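Side-chain contacts in exopolysaccharide biosynthesis protein (Pantoea stewartii subsp. stewartii DC283, PDB 6TGF), which modifies the glycan of bacterial biofilms, probably as a hydrolase, and is built on a parallel beta-helix like that of bacteriophage tailspikes: residues B[363-366]-B[371-374]; B[384-389]-B[394-399]; B[348-351]-B[355-358]; B[257-262]-B[288-293]. All blocks are in the same frame, centred on the assembly; numbering follows the deposited sequence.

Interaction 1. Residues B[363-366]-B[371-374]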
loop_
_atom_site.group_PDB
_atom_site.type_symbol
_atom_site.label_atom_id
_atom_site.label_comp_id
_atom_site.label_asym_id
_atom_site.label_seq_id
_atom_site.Cartn_x
_atom_site.Cartn_y
_atom_site.Cartn_z
ATOM N N LEU B 363 -7.904 8.516 -11.143
ATOM C CA LEU B 363 -8.059 8.892 -12.575
ATOM C C LEU B 363 -9.059 7.941 -13.242
ATOM O O LEU B 363 -8.865 6.717 -13.134
ATOM C CB LEU B 363 -6.697 8.811 -13.273
ATOM C CG LEU B 363 -5.555 9.600 -12.631
ATOM C CD1 LEU B 363 -4.261 9.388 -13.402
ATOM C CD2 LEU B 363 -5.882 11.082 -12.544
ATOM N N ARG B 364 -10.084 8.488 -13.904
ATOM C CA ARG B 364 -11.051 7.719 -14.734
ATOM C C ARG B 364 -10.855 8.103 -16.205
ATOM O O ARG B 364 -10.901 9.310 -16.508
ATOM C CB ARG B 364 -12.493 7.977 -14.288
ATOM C CG ARG B 364 -12.842 7.378 -12.933
ATOM C CD ARG B 364 -14.340 7.245 -12.704
ATOM N NE ARG B 364 -14.827 5.870 -12.797
ATOM C CZ ARG B 364 -14.687 4.944 -11.849
ATOM N NH1 ARG B 364 -14.055 5.226 -10.720
ATOM N NH2 ARG B 364 -15.174 3.728 -12.033
ATOM N N PHE B 365 -10.632 7.112 -17.072
ATOM C CA PHE B 365 -10.515 7.271 -18.546
ATOM C C PHE B 365 -11.753 6.660 -19.214
ATOM O O PHE B 365 -11.827 5.423 -19.330
ATOM C CB PHE B 365 -9.216 6.636 -19.051
ATOM C CG PHE B 365 -7.976 7.124 -18.347
ATOM C CD1 PHE B 365 -7.527 8.424 -18.521
ATOM C CD2 PHE B 365 -7.261 6.286 -17.504
ATOM C CE1 PHE B 365 -6.388 8.873 -17.870
ATOM C CE2 PHE B 365 -6.122 6.737 -16.855
ATOM C CZ PHE B 365 -5.688 8.029 -17.039
ATOM N N ASN B 366 -12.699 7.510 -19.623
ATOM C CA ASN B 366 -13.966 7.107 -20.293
ATOM C C ASN B 366 -13.887 7.479 -21.777
ATOM O O ASN B 366 -13.700 8.673 -22.070
ATOM C CB ASN B 366 -15.186 7.762 -19.643
ATOM C CG ASN B 366 -15.365 7.383 -18.188
ATOM O OD1 ASN B 366 -15.053 6.264 -17.789
ATOM N ND2 ASN B 366 -15.877 8.307 -17.391
ATOM N N THR B 371 -3.888 7.722 -26.771
ATOM C CA THR B 371 -3.109 7.150 -25.639
ATOM C C THR B 371 -3.401 7.985 -24.386
ATOM O O THR B 371 -2.979 9.151 -24.361
ATOM C CB THR B 371 -1.609 7.096 -25.961
ATOM O OG1 THR B 371 -1.424 6.294 -27.128
ATOM C CG2 THR B 371 -0.782 6.529 -24.829
ATOM N N ALA B 372 -4.096 7.414 -23.396
ATOM C CA ALA B 372 -4.548 8.117 -22.170
ATOM C C ALA B 372 -3.353 8.777 -21.471
ATOM O O ALA B 372 -3.419 9.992 -21.215
ATOM C CB ALA B 372 -5.272 7.160 -21.252
ATOM N N LEU B 373 -2.302 8.003 -21.180
ATOM C CA LEU B 373 -1.039 8.486 -20.558
ATOM C C LEU B 373 0.153 7.978 -21.374
ATOM O O LEU B 373 0.212 6.760 -21.633
ATOM C CB LEU B 373 -0.960 7.993 -19.109
ATOM C CG LEU B 373 -1.911 8.665 -18.120
ATOM C CD1 LEU B 373 -1.897 7.941 -16.781
ATOM C CD2 LEU B 373 -1.562 10.135 -17.931
ATOM N N SER B 374 1.060 8.883 -21.753
ATOM C CA SER B 374 2.302 8.596 -22.519
ATOM C C SER B 374 3.512 9.155 -21.760
ATOM O O SER B 374 3.595 10.390 -21.621
ATOM C CB SER B 374 2.215 9.163 -23.912
ATOM O OG SER B 374 3.397 8.883 -24.648
#

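Interaction 2. Residues B[384-389]-B[394-399]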
loop_
_atom_site.group_PDB
_atom_site.type_symbol
_atom_site.label_atom_id
_atom_site.label_comp_id
_atom_site.label_asym_id
_atom_site.label_seq_id
_atom_site.Cartn_x
_atom_site.Cartn_y
_atom_site.Cartn_z
ATOM N N ASP B 384 -2.040 4.818 -8.935
ATOM C CA ASP B 384 -2.942 4.146 -7.961
ATOM C C ASP B 384 -4.386 4.584 -8.234
ATOM O O ASP B 384 -4.577 5.725 -8.698
ATOM C CB ASP B 384 -2.533 4.470 -6.522
ATOM C CG ASP B 384 -3.339 3.725 -5.471
ATOM O OD1 ASP B 384 -3.372 2.479 -5.530
ATOM O OD2 ASP B 384 -3.935 4.397 -4.607
ATOM N N GLN B 385 -5.354 3.704 -7.955
ATOM C CA GLN B 385 -6.812 3.976 -8.085
ATOM C C GLN B 385 -7.100 4.643 -9.434
ATOM O O GLN B 385 -7.514 5.815 -9.433
ATOM C CB GLN B 385 -7.296 4.860 -6.935
ATOM C CG GLN B 385 -7.482 4.116 -5.624
ATOM C CD GLN B 385 -8.320 4.919 -4.661
ATOM O OE1 GLN B 385 -9.487 4.613 -4.421
ATOM N NE2 GLN B 385 -7.734 5.975 -4.119
ATOM N N TRP B 386 -6.877 3.930 -10.540
ATOM C CA TRP B 386 -7.207 4.412 -11.908
ATOM C C TRP B 386 -8.154 3.419 -12.588
ATOM O O TRP B 386 -8.002 2.203 -12.372
ATOM C CB TRP B 386 -5.949 4.674 -12.744
ATOM C CG TRP B 386 -5.039 3.499 -12.921
ATOM C CD1 TRP B 386 -4.076 3.069 -12.055
ATOM C CD2 TRP B 386 -4.977 2.617 -14.057
ATOM N NE1 TRP B 386 -3.424 1.981 -12.568
ATOM C CE2 TRP B 386 -3.954 1.679 -13.793
ATOM C CE3 TRP B 386 -5.682 2.525 -15.261
ATOM C CZ2 TRP B 386 -3.632 0.659 -14.687
ATOM C CZ3 TRP B 386 -5.359 1.519 -16.146
ATOM C CH2 TRP B 386 -4.348 0.600 -15.861
ATOM N N TYR B 387 -9.100 3.944 -13.368
ATOM C CA TYR B 387 -10.187 3.179 -14.028
ATOM C C TYR B 387 -10.243 3.598 -15.503
ATOM O O TYR B 387 -10.156 4.807 -15.782
ATOM C CB TYR B 387 -11.501 3.401 -13.270
ATOM C CG TYR B 387 -11.402 3.211 -11.775
ATOM C CD1 TYR B 387 -10.920 4.219 -10.954
ATOM C CD2 TYR B 387 -11.780 2.018 -11.178
ATOM C CE1 TYR B 387 -10.816 4.049 -9.582
ATOM C CE2 TYR B 387 -11.684 1.832 -9.808
ATOM C CZ TYR B 387 -11.200 2.851 -9.006
ATOM O OH TYR B 387 -11.101 2.678 -7.656
ATOM N N ALA B 388 -10.338 2.623 -16.413
ATOM C CA ALA B 388 -10.469 2.829 -17.875
ATOM C C ALA B 388 -11.716 2.093 -18.378
ATOM O O ALA B 388 -11.811 0.874 -18.146
ATOM C CB ALA B 388 -9.220 2.357 -18.578
ATOM N N SER B 389 -12.637 2.815 -19.026
ATOM C CA SER B 389 -13.912 2.282 -19.576
ATOM C C SER B 389 -14.022 2.612 -21.067
ATOM O O SER B 389 -14.034 3.812 -21.406
ATOM C CB SER B 389 -15.103 2.813 -18.822
ATOM O OG SER B 389 -16.298 2.631 -19.568
ATOM N N ASP B 394 -4.329 3.119 -26.462
ATOM C CA ASP B 394 -3.523 2.671 -25.295
ATOM C C ASP B 394 -3.948 3.491 -24.073
ATOM O O ASP B 394 -4.289 4.675 -24.252
ATOM C CB ASP B 394 -2.020 2.819 -25.551
ATOM C CG ASP B 394 -1.472 1.921 -26.647
ATOM O OD1 ASP B 394 -2.197 1.002 -27.077
ATOM O OD2 ASP B 394 -0.318 2.148 -27.060
ATOM N N VAL B 395 -3.941 2.883 -22.884
ATOM C CA VAL B 395 -4.287 3.563 -21.600
ATOM C C VAL B 395 -2.978 4.006 -20.925
ATOM O O VAL B 395 -2.657 5.205 -21.012
ATOM C CB VAL B 395 -5.162 2.662 -20.706
ATOM C CG1 VAL B 395 -5.487 3.317 -19.371
ATOM C CG2 VAL B 395 -6.443 2.254 -21.418
ATOM N N ILE B 396 -2.239 3.077 -20.309
ATOM C CA ILE B 396 -0.924 3.354 -19.656
ATOM C C ILE B 396 0.190 2.961 -20.635
ATOM O O ILE B 396 0.418 1.749 -20.820
ATOM C CB ILE B 396 -0.793 2.616 -18.306
ATOM C CG1 ILE B 396 -2.063 2.725 -17.455
ATOM C CG2 ILE B 396 0.436 3.100 -17.549
ATOM C CD1 ILE B 396 -2.478 4.141 -17.122
ATOM N N GLN B 397 0.845 3.957 -21.239
ATOM C CA GLN B 397 1.942 3.771 -22.227
ATOM C C GLN B 397 3.210 4.440 -21.690
ATOM O O GLN B 397 3.110 5.571 -21.178
ATOM C CB GLN B 397 1.537 4.345 -23.587
ATOM C CG GLN B 397 2.497 3.995 -24.718
ATOM C CD GLN B 397 3.639 4.973 -24.853
ATOM O OE1 GLN B 397 3.453 6.187 -24.801
ATOM N NE2 GLN B 397 4.839 4.447 -25.036
ATOM N N ALA B 398 4.352 3.756 -21.800
ATOM C CA ALA B 398 5.692 4.273 -21.436
ATOM C C ALA B 398 6.733 3.725 -22.420
ATOM O O ALA B 398 6.765 2.493 -22.621
ATOM C CB ALA B 398 6.024 3.905 -20.010
ATOM N N GLY B 399 7.534 4.616 -23.011
ATOM C CA GLY B 399 8.617 4.282 -23.956
ATOM C C GLY B 399 9.941 4.880 -23.517
ATOM O O GLY B 399 10.020 5.368 -22.372
#

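Interaction 3. Residues B[348-351]-B[355-358]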
loop_
_atom_site.group_PDB
_atom_site.type_symbol
_atom_site.label_atom_id
_atom_site.label_comp_id
_atom_site.label_asym_id
_atom_site.label_seq_id
_atom_site.Cartn_x
_atom_site.Cartn_y
_atom_site.Cartn_z
ATOM N N LEU B 348 -2.670 13.235 -21.238
ATOM C CA LEU B 348 -1.332 13.854 -21.034
ATOM C C LEU B 348 -0.244 13.021 -21.719
ATOM O O LEU B 348 -0.301 11.778 -21.640
ATOM C CB LEU B 348 -1.053 13.987 -19.533
ATOM C CG LEU B 348 0.270 14.667 -19.176
ATOM C CD1 LEU B 348 0.093 15.661 -18.037
ATOM C CD2 LEU B 348 1.348 13.647 -18.839
ATOM N N ARG B 349 0.709 13.705 -22.360
ATOM C CA ARG B 349 2.017 13.144 -22.791
ATOM C C ARG B 349 3.138 13.993 -22.186
ATOM O O ARG B 349 3.078 15.230 -22.325
ATOM C CB ARG B 349 2.153 13.124 -24.317
ATOM C CG ARG B 349 3.568 12.820 -24.788
ATOM C CD ARG B 349 3.655 12.403 -26.241
ATOM N NE ARG B 349 3.204 13.446 -27.152
ATOM C CZ ARG B 349 3.085 13.301 -28.469
ATOM N NH1 ARG B 349 3.375 12.144 -29.043
ATOM N NH2 ARG B 349 2.662 14.312 -29.207
ATOM N N ASN B 350 4.119 13.344 -21.552
ATOM C CA ASN B 350 5.364 13.977 -21.048
ATOM C C ASN B 350 6.507 13.586 -21.992
ATOM O O ASN B 350 6.730 12.373 -22.166
ATOM C CB ASN B 350 5.644 13.577 -19.596
ATOM C CG ASN B 350 6.703 14.430 -18.927
ATOM O OD1 ASN B 350 7.147 15.436 -19.478
ATOM N ND2 ASN B 350 7.112 14.037 -17.732
ATOM N N THR B 351 7.183 14.574 -22.590
ATOM C CA THR B 351 8.250 14.379 -23.612
ATOM C C THR B 351 9.618 14.818 -23.070
ATOM O O THR B 351 10.585 14.803 -23.858
ATOM C CB THR B 351 7.911 15.124 -24.911
ATOM O OG1 THR B 351 7.511 16.455 -24.586
ATOM C CG2 THR B 351 6.818 14.445 -25.702
ATOM N N GLY B 355 15.111 11.277 -17.906
ATOM C CA GLY B 355 14.494 10.894 -16.622
ATOM C C GLY B 355 13.173 11.601 -16.382
ATOM O O GLY B 355 13.166 12.847 -16.362
ATOM N N GLN B 356 12.097 10.828 -16.199
ATOM C CA GLN B 356 10.744 11.325 -15.831
ATOM C C GLN B 356 10.277 10.628 -14.550
ATOM O O GLN B 356 10.437 9.394 -14.451
ATOM C CB GLN B 356 9.742 11.073 -16.959
ATOM C CG GLN B 356 9.813 12.104 -18.077
ATOM C CD GLN B 356 8.799 11.849 -19.165
ATOM O OE1 GLN B 356 7.851 11.084 -18.996
ATOM N NE2 GLN B 356 8.994 12.496 -20.301
ATOM N N PHE B 357 9.738 11.406 -13.607
ATOM C CA PHE B 357 9.005 10.937 -12.404
ATOM C C PHE B 357 7.514 11.205 -12.630
ATOM O O PHE B 357 7.182 12.293 -13.143
ATOM C CB PHE B 357 9.517 11.645 -11.149
ATOM C CG PHE B 357 10.924 11.285 -10.741
ATOM C CD1 PHE B 357 11.165 10.196 -9.921
ATOM C CD2 PHE B 357 12.005 12.040 -11.163
ATOM C CE1 PHE B 357 12.456 9.863 -9.539
ATOM C CE2 PHE B 357 13.296 11.707 -10.778
ATOM C CZ PHE B 357 13.519 10.619 -9.969
ATOM N N PHE B 358 6.650 10.247 -12.280
ATOM C CA PHE B 358 5.179 10.343 -12.474
ATOM C C PHE B 358 4.443 9.773 -11.258
ATOM O O PHE B 358 4.760 8.649 -10.826
ATOM C CB PHE B 358 4.753 9.624 -13.755
ATOM C CG PHE B 358 3.304 9.824 -14.119
ATOM C CD1 PHE B 358 2.330 8.948 -13.669
ATOM C CD2 PHE B 358 2.909 10.897 -14.901
ATOM C CE1 PHE B 358 0.997 9.134 -13.998
ATOM C CE2 PHE B 358 1.575 11.081 -15.233
ATOM C CZ PHE B 358 0.621 10.200 -14.781
HETATM O O HOH W 1 6.323 11.943 -16.119
#

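Interaction 4. Residues B[257-262]-B[288-293]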
loop_
_atom_site.group_PDB
_atom_site.type_symbol
_atom_site.label_atom_id
_atom_site.label_comp_id
_atom_site.label_asym_id
_atom_site.label_seq_id
_atom_site.Cartn_x
_atom_site.Cartn_y
_atom_site.Cartn_z
ATOM N N ALA B 257 -2.743 30.267 -18.335
ATOM C CA ALA B 257 -2.513 31.454 -17.478
ATOM C C ALA B 257 -2.051 31.011 -16.084
ATOM O O ALA B 257 -1.010 31.521 -15.615
ATOM C CB ALA B 257 -3.766 32.290 -17.399
ATOM N N MET B 258 -2.800 30.100 -15.451
ATOM C CA MET B 258 -2.517 29.590 -14.081
ATOM C C MET B 258 -1.185 28.836 -14.088
ATOM O O MET B 258 -0.443 28.951 -13.091
ATOM C CB MET B 258 -3.626 28.660 -13.576
ATOM C CG MET B 258 -3.468 28.296 -12.110
ATOM S SD MET B 258 -4.886 27.402 -11.436
ATOM C CE MET B 258 -4.529 27.500 -9.684
ATOM N N TYR B 259 -0.895 28.097 -15.163
ATOM C CA TYR B 259 0.375 27.345 -15.329
ATOM C C TYR B 259 1.549 28.327 -15.347
ATOM O O TYR B 259 2.462 28.186 -14.514
ATOM C CB TYR B 259 0.395 26.507 -16.610
ATOM C CG TYR B 259 1.654 25.687 -16.744
ATOM C CD1 TYR B 259 1.972 24.746 -15.781
ATOM C CD2 TYR B 259 2.545 25.873 -17.789
ATOM C CE1 TYR B 259 3.130 23.992 -15.861
ATOM C CE2 TYR B 259 3.707 25.121 -17.888
ATOM C CZ TYR B 259 3.999 24.177 -16.920
ATOM O OH TYR B 259 5.128 23.414 -16.983
ATOM N N GLN B 260 1.515 29.288 -16.272
ATOM C CA GLN B 260 2.613 30.266 -16.493
ATOM C C GLN B 260 2.819 31.091 -15.216
ATOM O O GLN B 260 3.984 31.392 -14.901
ATOM C CB GLN B 260 2.323 31.165 -17.697
ATOM C CG GLN B 260 3.586 31.721 -18.341
ATOM C CD GLN B 260 3.371 33.076 -18.971
ATOM O OE1 GLN B 260 2.881 34.008 -18.334
ATOM N NE2 GLN B 260 3.752 33.201 -20.233
ATOM N N TRP B 261 1.732 31.429 -14.510
ATOM C CA TRP B 261 1.772 32.120 -13.191
ATOM C C TRP B 261 2.580 31.279 -12.194
ATOM O O TRP B 261 3.529 31.824 -11.600
ATOM C CB TRP B 261 0.362 32.404 -12.655
ATOM C CG TRP B 261 0.355 32.813 -11.214
ATOM C CD1 TRP B 261 0.625 34.052 -10.710
ATOM C CD2 TRP B 261 0.093 31.969 -10.077
ATOM N NE1 TRP B 261 0.540 34.041 -9.344
ATOM C CE2 TRP B 261 0.214 32.779 -8.926
ATOM C CE3 TRP B 261 -0.234 30.618 -9.918
ATOM C CZ2 TRP B 261 0.017 32.277 -7.641
ATOM C CZ3 TRP B 261 -0.430 30.123 -8.646
ATOM C CH2 TRP B 261 -0.305 30.943 -7.524
ATOM N N SER B 262 2.206 30.006 -12.023
ATOM C CA SER B 262 2.808 29.055 -11.052
ATOM C C SER B 262 4.293 28.839 -11.366
ATOM O O SER B 262 5.076 28.683 -10.412
ATOM C CB SER B 262 2.060 27.748 -11.039
ATOM O OG SER B 262 2.311 27.008 -12.224
ATOM N N GLU B 288 10.310 23.375 -24.160
ATOM C CA GLU B 288 11.006 23.913 -22.958
ATOM C C GLU B 288 10.939 22.877 -21.829
ATOM O O GLU B 288 9.820 22.507 -21.428
ATOM C CB GLU B 288 10.418 25.252 -22.503
ATOM C CG GLU B 288 11.211 26.458 -22.984
ATOM C CD GLU B 288 11.544 27.495 -21.923
ATOM O OE1 GLU B 288 11.333 27.214 -20.724
ATOM O OE2 GLU B 288 12.023 28.582 -22.299
ATOM N N GLN B 289 12.107 22.437 -21.351
ATOM C CA GLN B 289 12.272 21.431 -20.267
ATOM C C GLN B 289 12.122 22.139 -18.916
ATOM O O GLN B 289 12.902 23.074 -18.656
ATOM C CB GLN B 289 13.644 20.760 -20.382
ATOM C CG GLN B 289 13.612 19.251 -20.200
ATOM C CD GLN B 289 14.948 18.624 -20.513
ATOM O OE1 GLN B 289 15.338 18.495 -21.671
ATOM N NE2 GLN B 289 15.662 18.222 -19.474
ATOM N N ARG B 290 11.158 21.710 -18.096
ATOM C CA ARG B 290 10.851 22.315 -16.771
ATOM C C ARG B 290 11.074 21.276 -15.666
ATOM O O ARG B 290 11.345 20.106 -15.995
ATOM C CB ARG B 290 9.417 22.850 -16.760
ATOM C CG ARG B 290 9.182 23.983 -17.747
ATOM C CD ARG B 290 7.767 24.504 -17.645
ATOM N NE ARG B 290 7.417 25.450 -18.695
ATOM C CZ ARG B 290 7.102 25.121 -19.945
ATOM N NH1 ARG B 290 7.104 23.856 -20.332
ATOM N NH2 ARG B 290 6.796 26.069 -20.814
ATOM N N ARG B 291 10.978 21.706 -14.405
ATOM C CA ARG B 291 11.130 20.841 -13.203
ATOM C C ARG B 291 9.788 20.161 -12.902
ATOM O O ARG B 291 9.760 18.918 -12.828
ATOM C CB ARG B 291 11.596 21.660 -11.995
ATOM C CG ARG B 291 13.074 22.027 -12.006
ATOM C CD ARG B 291 13.943 21.210 -11.064
ATOM N NE ARG B 291 13.485 21.212 -9.678
ATOM C CZ ARG B 291 14.136 20.658 -8.656
ATOM N NH1 ARG B 291 15.294 20.049 -8.849
ATOM N NH2 ARG B 291 13.627 20.715 -7.438
ATOM N N PHE B 292 8.725 20.957 -12.753
ATOM C CA PHE B 292 7.408 20.535 -12.207
ATOM C C PHE B 292 6.286 20.763 -13.224
ATOM O O PHE B 292 6.276 21.805 -13.913
ATOM C CB PHE B 292 7.095 21.309 -10.923
ATOM C CG PHE B 292 7.253 20.519 -9.650
ATOM C CD1 PHE B 292 8.475 19.965 -9.298
ATOM C CD2 PHE B 292 6.178 20.344 -8.792
ATOM C CE1 PHE B 292 8.616 19.246 -8.120
ATOM C CE2 PHE B 292 6.319 19.626 -7.615
ATOM C CZ PHE B 292 7.537 19.078 -7.282
ATOM N N PHE B 293 5.362 19.800 -13.297
ATOM C CA PHE B 293 3.985 19.966 -13.830
ATOM C C PHE B 293 3.015 19.186 -12.938
ATOM O O PHE B 293 3.001 17.944 -13.005
ATOM C CB PHE B 293 3.866 19.499 -15.283
ATOM C CG PHE B 293 2.513 19.772 -15.893
ATOM C CD1 PHE B 293 1.461 18.883 -15.731
ATOM C CD2 PHE B 293 2.284 20.935 -16.610
ATOM C CE1 PHE B 293 0.216 19.148 -16.284
ATOM C CE2 PHE B 293 1.041 21.199 -17.163
ATOM C CZ PHE B 293 0.009 20.304 -17.001
#

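Interaction 1. Residues B[363-366]-B[371-374]
Phe365 faces Ala372 and Leu373 across the inside of a corner in the parallel beta-helix, and these three residues contribute most of the 150 Å² buried here: 57, 38 and 41 Å² respectively. The methyl of Ala372 sits over one face of the phenyl ring. Its CB lies 3.9 Å from the centroid of the Phe365 ring and only 16° off the ring normal, which meets the criteria for a CH-pi contact, although the methyl is displaced toward the rim on the side of CD1. Leu373 reaches the far end of the same ring. Its CD1 comes to 3.8 Å from Phe365 CZ, and Leu373 CG follows at 4.0 Å from the same atom. The approach is oblique, and the two side chains cross at nearly a right angle. The backbone directs both inward; their shared first torsion, with CG next to the backbone N (chi1 -54° in Phe365, -72° in Leu373), sets where the ring and the isobutyl group lie. Leu363, two residues before Phe365 on the same side of its strand, adds a looser touch: its CD1 is 4.4 Å from Leu373 CD1. Around this group, Val395 packs on Phe365, Ile396 on Leu373, and Ile329 on both Leu363 and Leu373, so the cluster continues along the helix axis. With only carbon atoms meeting and all four residues buried, close fit and burial probably account for the cohesion of these side chains; backbone hydrogen bonds, such as those of Leu363 and Phe365 with Tyr387, run to neighbouring coils.

Interaction 2. Residues B[384-389]-B[394-399]
The first torsion of Trp386 (chi1 58°) puts CG between the backbone N and the carbonyl carbon, the crowded position; with the CB bond already pointing inward, this turns the six-membered ring to Ile396 CG1 and Val395 CG1. Val395 holds CG1 opposite its backbone N (chi1 178°), which places that methyl against both Trp386 CZ3 and Ala388 CB. Ile396 has CG1 opposite its carbonyl carbon, and its chain comes from the other wall, so that CG1 lies over the indole face. That atom is 3.8 Å from the centroid of the six-membered ring of Trp386 and 22° off the normal; this is a CH-pi contact displaced toward the CH2 rim. Ile396 CD1 extends the cover, lying 4.0 Å from Trp386 CE3. Val395 CG1 has two partners: it is 3.7 Å from Trp386 CZ3, in an oblique approach, and 3.9 Å from Ala388 CB. The second branch, Val395 CG2, also reaches Ala388 CB at 4.0 Å, so the valine straddles that small methyl. All these residues are buried and the interface between them is wholly apolar. Tyr387, between Trp386 and Ala388, has its CB directed the other way, and its OH is hydrogen-bonded to Arg359 of the second subunit. Strand 380-389 runs parallel between strands 356-366 and 414-422, while strand 396-399 lies between 373-378 and 430-431. The contact thus spans two walls of one coil, and Phe419, stacked on Trp386, together with Leu416 and Leu430, extends its interior side chains into the following coil.

Interaction 3. Residues B[348-351]-B[355-358]
Gln356 lays its carboxamide on that of Asn350: the two amide planes are 16° apart and stacked, with Asn350 ND2 3.1 Å from Gln356 CD. The glutamine chain is extended beyond CG, which lets it reach right across from strand 356-366, while Asn350 meets it from the opposite direction with CG trans to its own backbone N. At the end of the chain, Gln356 NE2 donates to Asn350 O over 2.9 Å. The N-H...O angle is 162°, nearly straight, but the donor stands above the carbonyl plane, 79° out of it, and so does not use a lone-pair direction. The same NE2 also donates to Cys352 O in the intervening turn, and Gln356 OE1 accepts from Leu376 N; these bonds fix the rotation of the buried amide and give each of its polar ends a partner. Next comes Phe357, which has its CB directed away from strand 346-350, but whose carbonyl returns to the contact through a water. Water 1 accepts from Asn350 ND2 at 2.8 Å and donates to Phe357 O at 3.1 Å. Asn350 ND2 additionally donates to Ala324 O, one coil back. Phe358 has its CB directed toward strand 346-350 again, and its CE2 lies 4.4 Å from Leu348 CD2 in an oblique, purely apolar touch. In the beta-helix, strand 346-350 runs between 318-324 and 373-378, and 356-366 lies between 327-330 and 380-389. Ile329, Leu373 and Leu375 surround the Phe358 end, while Phe357 packs outward on Tyr304 of the third subunit.

Interaction 4. Residues B[257-262]-B[288-293]
Tyr259 of helix 252-265 packs against Phe293 and Arg290 where this helix covers the N-terminal end of the parallel beta-helix, next to the early strand 271-272. The aromatic part of the contact is the pair Tyr259-Phe293. Their centroids are 5.2 Å apart and their planes are inclined at 50°, a geometry that is neither a stack nor edge-to-face. Phe293 CE2 lies over one face of the Tyr259 ring, 3.7 Å from Tyr259 CE1. Tyr259 leaves the helix with its CB directed toward 288-293; CG lies opposite the backbone N, which sets the ring alongside Phe293. Phe285 meets both rings, completing an aromatic group, and Phe293 also packs on Val322 and Ala324 of strand 318-324. The second kind is van der Waals contact between the tyrosine rim and the Arg290 side chain, extended from CG to NE, whose CZ lies at the ring edge. Tyr259 CE2 is 3.8 Å from Arg290 NE, over one guanidinium face, and the two planes are 67° apart. Glu288 CB lies over the opposite face, both atoms displaced toward the rim, while Arg290 NH1 donates to Phe285 O. Polar bonds form the third kind: Gln263, one residue further along the helix, donates through NE2 to Phe292 O, and within the helix Ser262 OG donates to Tyr259 O at 2.6 Å, tilted 19° from the carbonyl plane.

Going from the N terminus, interaction 4 opens first and spans the longest separation: 25 residues lie between helix segment 257-262 and segment 288-293. Interactions 3, 1 and 2 then follow in series, closing the short connections 352-354, 367-370 and 390-393; none nests within or crosses another. Interactions 3 and 1 share strand 356-366 and sit at its two ends. Interaction 1 touches interaction 3 on one side and interaction 2 on the other, with backbone pairing between 348-351 and 371-374 and between 363-366 and 384-389. Leu348 packs on Phe293, joining interaction 3 to interaction 4. Together they link the N-terminal covering helix to successive coils of the beta-helix.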